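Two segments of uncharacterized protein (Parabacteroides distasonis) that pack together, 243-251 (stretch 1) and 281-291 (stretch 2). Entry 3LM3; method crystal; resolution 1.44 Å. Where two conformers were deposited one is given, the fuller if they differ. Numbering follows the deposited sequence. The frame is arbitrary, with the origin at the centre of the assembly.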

# COMPACT_ATOMS: atom_id res chain seq x y z
N GLY A 243 1.35 5.88 -9.56
CA GLY A 243 1.33 6.81 -8.47
C GLY A 243 2.73 7.15 -8.07
O GLY A 243 3.45 7.80 -8.84
N VAL A 244 3.16 6.70 -6.89
CA VAL A 244 4.54 6.90 -6.45
C VAL A 244 5.48 5.75 -6.75
O VAL A 244 6.69 5.91 -6.61
CB VAL A 244 4.63 7.25 -4.94
CG1 VAL A 244 3.81 8.52 -4.60
CG2 VAL A 244 4.20 6.05 -4.09
N GLY A 245 4.94 4.63 -7.20
CA GLY A 245 5.80 3.49 -7.47
C GLY A 245 6.74 3.80 -8.63
O GLY A 245 6.33 4.41 -9.64
N PRO A 246 8.01 3.39 -8.55
CA PRO A 246 8.96 3.75 -9.57
C PRO A 246 8.77 3.09 -10.95
O PRO A 246 9.15 3.69 -11.95
CB PRO A 246 10.31 3.30 -8.95
CG PRO A 246 9.92 2.24 -7.98
CD PRO A 246 8.64 2.73 -7.39
N ILE A 247 8.19 1.90 -11.01
CA ILE A 247 8.06 1.17 -12.28
C ILE A 247 7.28 1.99 -13.31
O ILE A 247 7.70 2.14 -14.48
CB ILE A 247 7.40 -0.21 -12.07
CG1 ILE A 247 8.39 -1.15 -11.36
CG2 ILE A 247 6.90 -0.81 -13.40
CD1 ILE A 247 9.68 -1.45 -12.14
N GLU A 248 6.15 2.54 -12.89
CA GLU A 248 5.24 3.24 -13.79
C GLU A 248 5.56 4.71 -13.98
O GLU A 248 4.87 5.42 -14.72
CB GLU A 248 3.79 3.09 -13.30
CG GLU A 248 3.32 1.67 -13.19
CD GLU A 248 3.74 0.92 -11.95
OE1 GLU A 248 4.26 1.53 -11.00
OE2 GLU A 248 3.53 -0.33 -11.95
N THR A 249 6.62 5.18 -13.30
CA THR A 249 6.97 6.60 -13.31
C THR A 249 8.44 6.78 -13.69
O THR A 249 8.77 6.90 -14.87
CB THR A 249 6.63 7.28 -11.95
OG1 THR A 249 7.33 6.63 -10.87
CG2 THR A 249 5.12 7.24 -11.72
N TYR A 250 9.35 6.77 -12.72
CA TYR A 250 10.77 6.92 -13.01
C TYR A 250 11.27 6.00 -14.14
O TYR A 250 11.98 6.46 -15.05
CB TYR A 250 11.61 6.67 -11.75
CG TYR A 250 11.43 7.74 -10.71
CD1 TYR A 250 11.95 9.01 -10.89
CD2 TYR A 250 10.77 7.49 -9.51
CE1 TYR A 250 11.76 10.00 -9.94
CE2 TYR A 250 10.59 8.50 -8.54
CZ TYR A 250 11.08 9.74 -8.76
OH TYR A 250 10.85 10.70 -7.80
N LYS A 251 10.91 4.73 -14.09
CA LYS A 251 11.35 3.76 -15.10
C LYS A 251 10.53 3.94 -16.39
O LYS A 251 11.08 4.22 -17.43
CB LYS A 251 11.27 2.35 -14.54
CG LYS A 251 11.99 1.28 -15.35
CD LYS A 251 11.23 0.82 -16.56
CE LYS A 251 9.95 0.06 -16.29
NZ LYS A 251 9.42 -0.56 -17.58
N TRP A 281 0.26 10.82 4.50
CA TRP A 281 1.05 9.60 4.48
C TRP A 281 1.15 9.06 3.06
O TRP A 281 0.13 8.92 2.36
CB TRP A 281 0.40 8.55 5.38
CG TRP A 281 1.00 7.17 5.24
CD1 TRP A 281 2.31 6.81 5.36
CD2 TRP A 281 0.28 5.98 4.90
NE1 TRP A 281 2.44 5.45 5.14
CE2 TRP A 281 1.22 4.93 4.82
CE3 TRP A 281 -1.07 5.70 4.64
CZ2 TRP A 281 0.86 3.61 4.52
CZ3 TRP A 281 -1.41 4.42 4.33
CH2 TRP A 281 -0.47 3.39 4.28
N VAL A 282 2.38 8.80 2.64
CA VAL A 282 2.71 8.18 1.38
C VAL A 282 3.43 6.87 1.69
O VAL A 282 4.34 6.82 2.53
CB VAL A 282 3.65 9.09 0.56
CG1 VAL A 282 4.31 8.34 -0.60
CG2 VAL A 282 2.87 10.34 0.09
N ALA A 283 3.01 5.81 0.99
CA ALA A 283 3.59 4.47 1.09
C ALA A 283 4.29 4.09 -0.19
O ALA A 283 3.81 4.43 -1.29
CB ALA A 283 2.50 3.44 1.38
N ASN A 284 5.41 3.38 -0.11
CA ASN A 284 6.06 2.93 -1.35
C ASN A 284 6.86 1.68 -1.07
O ASN A 284 7.31 1.44 0.05
CB ASN A 284 6.95 4.04 -1.90
CG ASN A 284 7.06 4.03 -3.43
OD1 ASN A 284 6.60 3.13 -4.11
ND2 ASN A 284 7.69 5.11 -3.96
N ILE A 285 6.99 0.85 -2.10
CA ILE A 285 7.73 -0.41 -2.05
C ILE A 285 8.62 -0.45 -3.28
O ILE A 285 8.13 -0.32 -4.41
CB ILE A 285 6.83 -1.64 -1.99
CG1 ILE A 285 5.98 -1.62 -0.71
CG2 ILE A 285 7.68 -2.94 -2.07
CD1 ILE A 285 4.85 -2.66 -0.66
N TRP A 286 9.92 -0.57 -3.08
CA TRP A 286 10.92 -0.71 -4.14
C TRP A 286 11.59 -2.06 -3.99
O TRP A 286 12.20 -2.36 -2.96
CB TRP A 286 12.00 0.36 -4.05
CG TRP A 286 11.59 1.77 -4.37
CD1 TRP A 286 10.45 2.41 -3.96
CD2 TRP A 286 12.28 2.71 -5.20
NE1 TRP A 286 10.42 3.69 -4.46
CE2 TRP A 286 11.53 3.89 -5.23
CE3 TRP A 286 13.45 2.65 -5.97
CZ2 TRP A 286 11.93 5.01 -5.94
CZ3 TRP A 286 13.84 3.78 -6.65
CH2 TRP A 286 13.09 4.93 -6.65
N GLU A 287 11.55 -2.88 -5.02
CA GLU A 287 12.22 -4.16 -4.96
C GLU A 287 13.71 -3.98 -5.24
O GLU A 287 14.09 -3.30 -6.20
CB GLU A 287 11.62 -5.11 -5.97
CG GLU A 287 10.14 -5.44 -5.77
CD GLU A 287 9.16 -4.36 -6.21
OE1 GLU A 287 9.52 -3.39 -6.92
OE2 GLU A 287 7.96 -4.54 -5.92
N ALA A 288 14.54 -4.57 -4.38
CA ALA A 288 15.99 -4.47 -4.53
C ALA A 288 16.46 -4.91 -5.91
O ALA A 288 17.41 -4.36 -6.46
CB ALA A 288 16.68 -5.27 -3.47
N GLN A 289 15.80 -5.92 -6.47
CA GLN A 289 16.20 -6.45 -7.77
C GLN A 289 16.09 -5.44 -8.90
O GLN A 289 16.62 -5.68 -10.01
CB GLN A 289 15.44 -7.73 -8.11
CG GLN A 289 13.91 -7.66 -8.19
CD GLN A 289 13.38 -6.94 -9.41
OE1 GLN A 289 12.96 -5.80 -9.33
NE2 GLN A 289 13.39 -7.61 -10.57
N MSE A 290 15.44 -4.30 -8.67
CA MSE A 290 15.32 -3.28 -9.72
C MSE A 290 16.67 -2.76 -10.15
O MSE A 290 16.87 -2.36 -11.34
CB MSE A 290 14.44 -2.10 -9.30
CG MSE A 290 12.98 -2.41 -9.31
SE MSE A 290 11.79 -0.94 -8.99
CE MSE A 290 12.75 -0.23 -7.46
N VAL A 291 17.63 -2.73 -9.24
CA VAL A 291 19.01 -2.28 -9.57
C VAL A 291 19.57 -3.16 -10.69
O VAL A 291 20.18 -2.66 -11.64
CB VAL A 291 19.92 -2.28 -8.31
CG1 VAL A 291 21.39 -2.28 -8.67
CG2 VAL A 291 19.52 -1.15 -7.36

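A short loop can be anchored to a strand by very few polar contacts, provided that its apolar side chains are well placed; residues 243-251 and 281-291 of this Parabacteroides distasonis protein illustrate the principle. The first segment is a loop leading into a helix, the second a strand that ends in a type I turn from Glu287 to Met290. Their CA atoms come nearest at Gly245 and Asn284, where the two CA atoms lie 6.2 Å apart, and together the segments bury 381 Å².

Pro246 covers the most surface. Its ring lies over one face of the Trp286 indole, with Pro246 CG 3.6 Å from the centroid of the five-membered ring and only 13° off the normal. This is a CH-pi contact, in which the weakly polarized C-H groups of proline meet the electron-rich face of the indole. Pro246 CG also touches the selenomethionine at position 290, lying 3.8 Å from Met290 CE. The next residue, Ile247, extends the apolar patch: its CA-to-CB bond points sideways, but the end of the side chain reaches in to place Ile247 CD1 3.8 Å from Met290 SE.

Val244, nearly as well covered, combines both kinds of chemistry. Its CA-to-CB bond points toward the strand, where Val244 CG1 meets Val282 CG1 at 4.0 Å, while its carbonyl supplies the single hydrogen bond between the segments, from Asn284 ND2 to Val244 O at 2.9 Å. In the strand, the CA-to-CB bonds of Val282 and Asn284 point toward the loop and those of Ala283 and Ile285 away, the usual alternation, so one strand face offers both the valine and the amide.

The first segment is also braced internally: Thr249 OG1 donates to Gly245 O at 2.7 Å, and Lys251 N to Pro246 O at 3.0 Å, the latter within a wider pi-type turn.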